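Local coordinates for protein signal recognition particle subunit srp14 (Schizosaccharomyces pombe, PDB 2W9J) that probably serves as an RNA-binding subunit of the signal recognition particle, which targets secretory and membrane proteins to the endoplasmic reticulum during translation, at residues Glu6-Lys11 and Thr68-Ser73; Thr13-Thr18 and Gly53-Ile58; Leu47-Ser52 and Lys57-Val62. One frame throughout, in Å; residues are numbered along the deposited sequence.

The three interactions hold together one small alpha/beta domain. Interaction 1 pairs the first helix, 5-17, with the last, 67-76. Interaction 2 joins the later turns of helix 5-17 to the turn before strand 57-63 and to the start of that strand. Interaction 3 is the hairpin of strands 45-51 and 57-63. Along the chain, interactions 2 and 3 are nested inside the loop closed by interaction 1. They share K57 and I58. Their centres lie about 11 Å apart, as do those of 1 and 3; those of 1 and 2 lie about 15 Å apart. F8 rests on A50, I58 and T60, and F70 on I48 and V62, so both helices and the sheet share one hydrophobic core.

Interaction 1 (Glu6-Lys11 and Thr68-Ser73); sequences EEFLKK and TDFFQS
F8 and L9 of helix 5-17 meet F70 and S73 of helix 67-76. The two short helical segments run nearly the same way, at 14°, and their axes come no closer than 11.1 Å. Bulky side chains bridge that distance. L9 and S73 have the nearest CA atoms.

The aromatic contact is between F8 and F70. CD2 of F8 comes to the rim of the F70 ring, near its plane, and lies 3.8 Å from F70 CZ. The two side chains cross at about a right angle. Each ring leaves its helix with CG opposite the backbone N (chi1 176° in F8, -179° in F70). F70 gets to the interface by the reach of its ring. F70 CD2 also sits over the centre of the F71 ring, 4.0 Å above its plane. F71 in turn has an edge-to-face contact with F67.

L9 makes the remaining contacts. Its CD2 methyl and the CG carbon lie by F70 CE1, with L9 CD2 4.0 Å from that carbon. This methyl meets the ring obliquely. The other methyl, CD1, packs on the small S73 side chain, 3.5 Å from S73 CB.

No hydrogen bond crosses between the segments. The polar bonds run within each helix, from K10 N to E6 O and from S73 N to D69 O, for example. The join is therefore hydrophobic, with two buried phenylalanines at its heart and L9 and S73 towards its more accessible side.

F8 and F70 also reach the sheet. F8 touches I48, A50, I58 and T60, while F70 touches I48 and V62. Two near-parallel terminal helices laid side by side on one face of an antiparallel sheet are characteristic of the alpha-beta-beta-beta-alpha fold of the SRP9/SRP14 family.

Interaction 2 (Thr13-Thr18 and Gly53-Ile58); sequences TDLLQT and GAAEKI
The chain at A55 passes beside the last turns of helix 5-17, with A55 CA 6.8 Å from L15 CA, and it is entering strand 57-63.

L15 carries the contact from the helix side. Its CG lies beside the backbone N (chi1 -80°), which sends the isobutyl end across to the turn. The two methyls share the work. CD2 meets the A55 methyl, 3.4 Å from A55 CB. CD1 also lies near A55 CB and reaches on along the chain. It comes 3.8 Å from E56 O, a van der Waals contact, and 4.3 Å from I58 CG1. The leucine thus lies along the chain from the turn to the strand. Cut back to an alanine here, L15 would lose both methyls, which would probably leave the A55 methyl without its partner across the contact and open a gap between helix and turn.

No hydrogen bond crosses here. Polar bonds run within 13-18: T18 OG1 donates to D14 O at 2.6 Å. The bond is nearly along the C=O axis (173°). It accompanies a weak, long bond from T18 N to the same oxygen. T13 OG1 bonds back to L9 O, one turn earlier.

I58 leads into the core and touches K11 of the same helix. The turn between strands 45-51 and 57-63 is thereby tied to the C-terminal end of helix 5-17 largely through L15, with L16 reaching S52. This is the edge of a two-layer alpha/beta sandwich, where a helix packed on a sheet also meets a hairpin turn.

Interaction 3 (Leu47-Ser52 and Lys57-Val62); sequences LIRAKS and KISTVV
I48 with T60 and A50 with I58 form two antiparallel hydrogen-bonded pairs. The four backbone bonds are nearly straight. I48 N gives to T60 O at 2.9 Å (165°), and T60 N returns to I48 O. A50 N gives to I58 O, and I58 N returns to A50 O at 2.8 Å. Between them R49 and S59 form a non-hydrogen-bonded pair, as do L47 and V61 at one end. CA-H...O contacts add to the ladder, one from S59 CA to I48 O.

Side chains alternate between two faces. On one face, I48 CD1 meets V62 CG2 at 3.6 Å, and A50 CB meets I58 CG1 at 4.0 Å. On the other, L47 CD1 meets V61 CG2 at 3.8 Å. R49 and K57 lie side by side there, with R49 CB 4.1 Å from K57 CD. The K57 chain is bent at chi3 and chi4, and this brings NZ back to a weak bond with S59 OG. CD2 of L47, two residues back on the same face, lies over one face of the R49 guanidinium, towards its rim.

Further out, the face of I48, A50 and I58 is turned to the helices, with F71 on I48 and F67 on V62. T60 OG1 bonds to L3 O and N5 OD1, near the chain start. R49 and K51 share backbone bonds with K32 and S30.

One face is thus largely apolar, its T60 hydroxyl satisfied. The other is mixed, with L47 and V61 at one end and R49, K51 and K57 at the other, a basic patch consistent with RNA binding.

Interaction 1 (Glu6-Lys11 and Thr68-Ser73)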
loop_
_atom_site.group_PDB
_atom_site.type_symbol
_atom_site.label_atom_id
_atom_site.label_comp_id
_atom_site.label_asym_id
_atom_site.label_seq_id
_atom_site.Cartn_x
_atom_site.Cartn_y
_atom_site.Cartn_z
ATOM N N GLU A 6 -6.858 -4.249 3.098
ATOM C CA GLU A 6 -6.819 -4.024 4.540
ATOM C C GLU A 6 -5.540 -4.586 5.163
ATOM O O GLU A 6 -4.980 -3.991 6.070
ATOM C CB GLU A 6 -8.106 -4.528 5.223
ATOM C CG GLU A 6 -9.348 -3.656 4.872
ATOM C CD GLU A 6 -10.697 -4.137 5.470
ATOM O OE1 GLU A 6 -10.838 -5.329 5.843
ATOM O OE2 GLU A 6 -11.637 -3.301 5.554
ATOM N N GLU A 7 -5.046 -5.704 4.652
ATOM C CA GLU A 7 -3.759 -6.242 5.111
ATOM C C GLU A 7 -2.542 -5.441 4.599
ATOM O O GLU A 7 -1.557 -5.293 5.317
ATOM C CB GLU A 7 -3.626 -7.733 4.764
ATOM C CG GLU A 7 -2.502 -8.462 5.503
ATOM C CD GLU A 7 -2.579 -8.292 7.025
ATOM O OE1 GLU A 7 -3.665 -8.543 7.603
ATOM O OE2 GLU A 7 -1.554 -7.906 7.647
ATOM N N PHE A 8 -2.616 -4.930 3.370
ATOM C CA PHE A 8 -1.536 -4.120 2.790
ATOM C C PHE A 8 -1.306 -2.866 3.615
ATOM O O PHE A 8 -0.170 -2.501 3.896
ATOM C CB PHE A 8 -1.892 -3.729 1.361
ATOM C CG PHE A 8 -0.889 -2.818 0.692
ATOM C CD1 PHE A 8 0.143 -3.346 -0.076
ATOM C CD2 PHE A 8 -1.013 -1.443 0.771
ATOM C CE1 PHE A 8 1.055 -2.517 -0.710
ATOM C CE2 PHE A 8 -0.101 -0.610 0.133
ATOM C CZ PHE A 8 0.924 -1.148 -0.609
ATOM N N LEU A 9 -2.393 -2.208 3.996
ATOM C CA LEU A 9 -2.331 -1.029 4.843
ATOM C C LEU A 9 -1.831 -1.363 6.237
ATOM O O LEU A 9 -1.185 -0.531 6.876
ATOM C CB LEU A 9 -3.709 -0.381 4.938
ATOM C CG LEU A 9 -4.228 0.143 3.606
ATOM C CD1 LEU A 9 -5.661 0.590 3.718
ATOM C CD2 LEU A 9 -3.342 1.247 3.083
ATOM N N LYS A 10 -2.143 -2.571 6.706
ATOM C CA LYS A 10 -1.704 -3.018 8.021
ATOM C C LYS A 10 -0.201 -3.257 8.021
ATOM O O LYS A 10 0.493 -2.902 8.985
ATOM C CB LYS A 10 -2.440 -4.285 8.452
ATOM C CG LYS A 10 -1.948 -4.882 9.776
ATOM C CD LYS A 10 -1.999 -3.848 10.922
ATOM C CE LYS A 10 -1.157 -4.263 12.132
ATOM N NZ LYS A 10 -0.590 -3.084 12.852
ATOM N N LYS A 11 0.293 -3.850 6.938
ATOM C CA LYS A 11 1.710 -4.210 6.837
ATOM C C LYS A 11 2.569 -2.999 6.464
ATOM O O LYS A 11 3.754 -2.944 6.802
ATOM C CB LYS A 11 1.898 -5.380 5.859
ATOM C CG LYS A 11 3.219 -6.152 6.012
ATOM C CD LYS A 11 3.462 -6.653 7.439
ATOM C CE LYS A 11 4.957 -6.638 7.772
ATOM N NZ LYS A 11 5.225 -6.549 9.237
ATOM N N THR A 68 -10.984 5.961 -4.190
ATOM C CA THR A 68 -11.214 7.010 -3.189
ATOM C C THR A 68 -10.930 6.502 -1.765
ATOM O O THR A 68 -10.087 7.062 -1.049
ATOM C CB THR A 68 -12.661 7.533 -3.260
ATOM O OG1 THR A 68 -12.902 8.105 -4.550
ATOM C CG2 THR A 68 -12.910 8.573 -2.191
ATOM N N ASP A 69 -11.636 5.428 -1.390
ATOM C CA ASP A 69 -11.550 4.797 -0.070
ATOM C C ASP A 69 -10.134 4.391 0.281
ATOM O O ASP A 69 -9.638 4.732 1.360
ATOM C CB ASP A 69 -12.450 3.559 -0.026
ATOM C CG ASP A 69 -13.916 3.903 0.197
ATOM O OD1 ASP A 69 -14.240 4.520 1.250
ATOM O OD2 ASP A 69 -14.748 3.540 -0.673
ATOM N N PHE A 70 -9.496 3.667 -0.644
ATOM C CA PHE A 70 -8.159 3.140 -0.437
ATOM C C PHE A 70 -7.132 4.233 -0.305
ATOM O O PHE A 70 -6.299 4.180 0.584
ATOM C CB PHE A 70 -7.732 2.181 -1.556
ATOM C CG PHE A 70 -6.366 1.610 -1.344
ATOM C CD1 PHE A 70 -6.192 0.481 -0.565
ATOM C CD2 PHE A 70 -5.238 2.245 -1.867
ATOM C CE1 PHE A 70 -4.915 -0.036 -0.335
ATOM C CE2 PHE A 70 -3.963 1.735 -1.643
ATOM C CZ PHE A 70 -3.801 0.587 -0.874
ATOM N N PHE A 71 -7.182 5.217 -1.190
ATOM C CA PHE A 71 -6.246 6.328 -1.091
ATOM C C PHE A 71 -6.531 7.222 0.110
ATOM O O PHE A 71 -5.620 7.837 0.663
ATOM C CB PHE A 71 -6.121 7.088 -2.413
ATOM C CG PHE A 71 -5.453 6.278 -3.480
ATOM C CD1 PHE A 71 -6.166 5.822 -4.583
ATOM C CD2 PHE A 71 -4.118 5.896 -3.345
ATOM C CE1 PHE A 71 -5.550 5.031 -5.553
ATOM C CE2 PHE A 71 -3.497 5.105 -4.309
ATOM C CZ PHE A 71 -4.216 4.674 -5.414
ATOM N N GLN A 72 -7.787 7.251 0.539
ATOM C CA GLN A 72 -8.130 7.934 1.784
ATOM C C GLN A 72 -7.493 7.224 2.993
ATOM O O GLN A 72 -6.959 7.887 3.872
ATOM C CB GLN A 72 -9.643 8.077 1.937
ATOM C CG GLN A 72 -10.082 9.086 2.982
ATOM C CD GLN A 72 -9.862 10.534 2.557
ATOM O OE1 GLN A 72 -8.724 11.023 2.527
ATOM N NE2 GLN A 72 -10.957 11.234 2.244
ATOM N N SER A 73 -7.529 5.889 3.014
ATOM C CA SER A 73 -6.894 5.089 4.080
ATOM C C SER A 73 -5.382 5.121 3.979
ATOM O O SER A 73 -4.686 5.061 4.993
ATOM C CB SER A 73 -7.324 3.625 3.990
ATOM O OG SER A 73 -8.509 3.377 4.710
#

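Interaction 2 (Thr13-Thr18 and Gly53-Ile58)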
loop_
_atom_site.group_PDB
_atom_site.type_symbol
_atom_site.label_atom_id
_atom_site.label_comp_id
_atom_site.label_asym_id
_atom_site.label_seq_id
_atom_site.Cartn_x
_atom_site.Cartn_y
_atom_site.Cartn_z
ATOM N N THR A 13 1.981 0.096 7.606
ATOM C CA THR A 13 2.207 0.657 8.926
ATOM C C THR A 13 3.472 0.058 9.507
ATOM O O THR A 13 4.437 0.768 9.782
ATOM C CB THR A 13 1.028 0.339 9.870
ATOM O OG1 THR A 13 -0.129 1.073 9.455
ATOM C CG2 THR A 13 1.365 0.705 11.310
ATOM N N ASP A 14 3.466 -1.262 9.652
ATOM C CA ASP A 14 4.530 -1.964 10.351
ATOM C C ASP A 14 5.868 -1.907 9.612
ATOM O O ASP A 14 6.916 -2.128 10.219
ATOM C CB ASP A 14 4.098 -3.399 10.672
ATOM C CG ASP A 14 2.814 -3.452 11.512
ATOM O OD1 ASP A 14 2.667 -2.649 12.460
ATOM O OD2 ASP A 14 1.945 -4.302 11.224
ATOM N N LEU A 15 5.827 -1.582 8.317
ATOM C CA LEU A 15 7.047 -1.311 7.542
ATOM C C LEU A 15 7.622 0.059 7.854
ATOM O O LEU A 15 8.842 0.234 7.905
ATOM C CB LEU A 15 6.800 -1.401 6.034
ATOM C CG LEU A 15 6.761 -2.756 5.319
ATOM C CD1 LEU A 15 7.244 -2.574 3.881
ATOM C CD2 LEU A 15 7.581 -3.843 6.016
ATOM N N LEU A 16 6.733 1.031 8.036
ATOM C CA LEU A 16 7.129 2.400 8.362
ATOM C C LEU A 16 7.470 2.565 9.845
ATOM O O LEU A 16 8.283 3.421 10.198
ATOM C CB LEU A 16 6.041 3.395 7.939
ATOM C CG LEU A 16 5.632 3.459 6.462
ATOM C CD1 LEU A 16 4.562 4.522 6.272
ATOM C CD2 LEU A 16 6.826 3.727 5.550
ATOM N N GLN A 17 6.838 1.751 10.697
ATOM C CA GLN A 17 7.120 1.705 12.139
ATOM C C GLN A 17 8.524 1.197 12.402
ATOM O O GLN A 17 9.217 1.696 13.286
ATOM C CB GLN A 17 6.139 0.776 12.858
ATOM C CG GLN A 17 4.843 1.423 13.323
ATOM C CD GLN A 17 3.926 0.443 14.048
ATOM O OE1 GLN A 17 4.168 -0.768 14.058
ATOM N NE2 GLN A 17 2.863 0.968 14.658
ATOM N N THR A 18 8.926 0.193 11.626
ATOM C CA THR A 18 10.227 -0.454 11.784
ATOM C C THR A 18 11.356 0.344 11.094
ATOM O O THR A 18 12.539 0.057 11.297
ATOM C CB THR A 18 10.177 -1.954 11.327
ATOM O OG1 THR A 18 8.935 -2.539 11.750
ATOM C CG2 THR A 18 11.317 -2.764 11.950
ATOM N N GLY A 53 12.849 0.673 2.549
ATOM C CA GLY A 53 14.203 0.308 2.953
ATOM C C GLY A 53 14.464 -1.186 2.958
ATOM O O GLY A 53 14.162 -1.883 1.979
ATOM N N ALA A 54 14.996 -1.676 4.080
ATOM C CA ALA A 54 15.458 -3.061 4.218
ATOM C C ALA A 54 14.349 -4.105 4.047
ATOM O O ALA A 54 14.613 -5.244 3.649
ATOM C CB ALA A 54 16.185 -3.253 5.554
ATOM N N ALA A 55 13.112 -3.705 4.331
ATOM C CA ALA A 55 11.967 -4.611 4.229
ATOM C C ALA A 55 11.756 -5.175 2.824
ATOM O O ALA A 55 12.182 -4.598 1.818
ATOM C CB ALA A 55 10.697 -3.922 4.711
ATOM N N GLU A 56 11.104 -6.326 2.785
ATOM C CA GLU A 56 10.567 -6.877 1.559
ATOM C C GLU A 56 9.502 -5.937 0.972
ATOM O O GLU A 56 9.041 -4.988 1.630
ATOM C CB GLU A 56 9.930 -8.235 1.856
ATOM C CG GLU A 56 8.765 -8.136 2.856
ATOM C CD GLU A 56 8.289 -9.479 3.372
ATOM O OE1 GLU A 56 8.621 -10.533 2.770
ATOM O OE2 GLU A 56 7.565 -9.469 4.392
ATOM N N LYS A 57 9.130 -6.231 -0.270
ATOM C CA LYS A 57 8.026 -5.592 -0.969
ATOM C C LYS A 57 6.673 -6.111 -0.427
ATOM O O LYS A 57 6.607 -7.212 0.139
ATOM C CB LYS A 57 8.192 -5.875 -2.474
ATOM C CG LYS A 57 6.968 -5.601 -3.374
ATOM C CD LYS A 57 7.246 -5.971 -4.839
ATOM C CE LYS A 57 7.265 -7.492 -5.080
ATOM N NZ LYS A 57 5.953 -8.198 -4.814
ATOM N N ILE A 58 5.617 -5.300 -0.572
ATOM C CA ILE A 58 4.224 -5.719 -0.310
ATOM C C ILE A 58 3.289 -5.300 -1.459
ATOM O O ILE A 58 3.540 -4.308 -2.136
ATOM C CB ILE A 58 3.691 -5.217 1.056
ATOM C CG1 ILE A 58 3.981 -3.721 1.246
ATOM C CG2 ILE A 58 4.281 -6.062 2.200
ATOM C CD1 ILE A 58 3.177 -3.073 2.335
#

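Interaction 3 (Leu47-Ser52 and Lys57-Val62)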
loop_
_atom_site.group_PDB
_atom_site.type_symbol
_atom_site.label_atom_id
_atom_site.label_comp_id
_atom_site.label_asym_id
_atom_site.label_seq_id
_atom_site.Cartn_x
_atom_site.Cartn_y
_atom_site.Cartn_z
ATOM N N LEU A 47 -2.529 -2.703 -9.760
ATOM C CA LEU A 47 -1.646 -3.410 -8.863
ATOM C C LEU A 47 -0.677 -2.419 -8.254
ATOM O O LEU A 47 0.094 -1.782 -8.966
ATOM C CB LEU A 47 -0.898 -4.494 -9.623
ATOM C CG LEU A 47 0.226 -5.286 -8.956
ATOM C CD1 LEU A 47 -0.275 -6.185 -7.849
ATOM C CD2 LEU A 47 0.906 -6.117 -10.003
ATOM N N ILE A 48 -0.724 -2.303 -6.933
ATOM C CA ILE A 48 0.182 -1.441 -6.177
ATOM C C ILE A 48 1.256 -2.256 -5.451
ATOM O O ILE A 48 0.943 -3.226 -4.726
ATOM C CB ILE A 48 -0.604 -0.593 -5.159
ATOM C CG1 ILE A 48 -1.596 0.280 -5.909
ATOM C CG2 ILE A 48 0.331 0.278 -4.332
ATOM C CD1 ILE A 48 -2.451 1.117 -5.038
ATOM N N ARG A 49 2.514 -1.870 -5.657
ATOM C CA ARG A 49 3.640 -2.452 -4.926
ATOM C C ARG A 49 4.286 -1.383 -4.055
ATOM O O ARG A 49 4.555 -0.287 -4.540
ATOM C CB ARG A 49 4.706 -2.957 -5.880
ATOM C CG ARG A 49 4.253 -3.907 -6.945
ATOM C CD ARG A 49 5.351 -3.975 -7.992
ATOM N NE ARG A 49 4.942 -4.574 -9.259
ATOM C CZ ARG A 49 4.021 -4.066 -10.080
ATOM N NH1 ARG A 49 3.358 -2.943 -9.764
ATOM N NH2 ARG A 49 3.749 -4.701 -11.224
ATOM N N ALA A 50 4.538 -1.691 -2.783
ATOM C CA ALA A 50 5.294 -0.793 -1.900
ATOM C C ALA A 50 6.522 -1.488 -1.303
ATOM O O ALA A 50 6.508 -2.689 -1.029
ATOM C CB ALA A 50 4.412 -0.260 -0.807
ATOM N N LYS A 51 7.589 -0.726 -1.124
ATOM C CA LYS A 51 8.791 -1.233 -0.486
ATOM C C LYS A 51 9.389 -0.118 0.350
ATOM O O LYS A 51 9.467 1.027 -0.100
ATOM C CB LYS A 51 9.805 -1.719 -1.524
ATOM C CG LYS A 51 11.097 -2.233 -0.918
ATOM C CD LYS A 51 12.108 -2.618 -1.992
ATOM C CE LYS A 51 13.457 -3.007 -1.377
ATOM N NZ LYS A 51 14.519 -3.211 -2.411
ATOM N N SER A 52 9.789 -0.453 1.572
ATOM C CA SER A 52 10.447 0.507 2.439
ATOM C C SER A 52 11.784 -0.056 2.868
ATOM O O SER A 52 11.845 -1.136 3.457
ATOM C CB SER A 52 9.575 0.839 3.660
ATOM O OG SER A 52 10.136 1.899 4.428
ATOM N N LYS A 57 9.130 -6.231 -0.270
ATOM C CA LYS A 57 8.026 -5.592 -0.969
ATOM C C LYS A 57 6.673 -6.111 -0.427
ATOM O O LYS A 57 6.607 -7.212 0.139
ATOM C CB LYS A 57 8.192 -5.875 -2.474
ATOM C CG LYS A 57 6.968 -5.601 -3.374
ATOM C CD LYS A 57 7.246 -5.971 -4.839
ATOM C CE LYS A 57 7.265 -7.492 -5.080
ATOM N NZ LYS A 57 5.953 -8.198 -4.814
ATOM N N ILE A 58 5.617 -5.300 -0.572
ATOM C CA ILE A 58 4.224 -5.719 -0.310
ATOM C C ILE A 58 3.289 -5.300 -1.459
ATOM O O ILE A 58 3.540 -4.308 -2.136
ATOM C CB ILE A 58 3.691 -5.217 1.056
ATOM C CG1 ILE A 58 3.981 -3.721 1.246
ATOM C CG2 ILE A 58 4.281 -6.062 2.200
ATOM C CD1 ILE A 58 3.177 -3.073 2.335
ATOM N N SER A 59 2.228 -6.067 -1.690
ATOM C CA SER A 59 1.408 -5.900 -2.896
ATOM C C SER A 59 -0.060 -5.993 -2.599
ATOM O O SER A 59 -0.471 -6.761 -1.729
ATOM C CB SER A 59 1.688 -7.009 -3.884
ATOM O OG SER A 59 3.011 -6.961 -4.341
ATOM N N THR A 60 -0.848 -5.240 -3.362
ATOM C CA THR A 60 -2.297 -5.373 -3.337
ATOM C C THR A 60 -2.913 -4.899 -4.650
ATOM O O THR A 60 -2.318 -4.083 -5.369
ATOM C CB THR A 60 -2.919 -4.640 -2.117
ATOM O OG1 THR A 60 -4.255 -5.107 -1.910
ATOM C CG2 THR A 60 -2.905 -3.123 -2.278
ATOM N N VAL A 61 -4.079 -5.438 -4.992
ATOM C CA VAL A 61 -4.789 -4.967 -6.171
ATOM C C VAL A 61 -5.980 -4.130 -5.742
ATOM O O VAL A 61 -6.893 -4.616 -5.059
ATOM C CB VAL A 61 -5.243 -6.107 -7.094
ATOM C CG1 VAL A 61 -6.073 -5.555 -8.238
ATOM C CG2 VAL A 61 -4.036 -6.856 -7.648
ATOM N N VAL A 62 -5.953 -2.865 -6.152
ATOM C CA VAL A 62 -7.013 -1.928 -5.823
ATOM C C VAL A 62 -7.962 -1.734 -7.001
ATOM O O VAL A 62 -7.557 -1.298 -8.079
ATOM C CB VAL A 62 -6.450 -0.569 -5.347
ATOM C CG1 VAL A 62 -7.575 0.298 -4.822
ATOM C CG2 VAL A 62 -5.394 -0.782 -4.257
#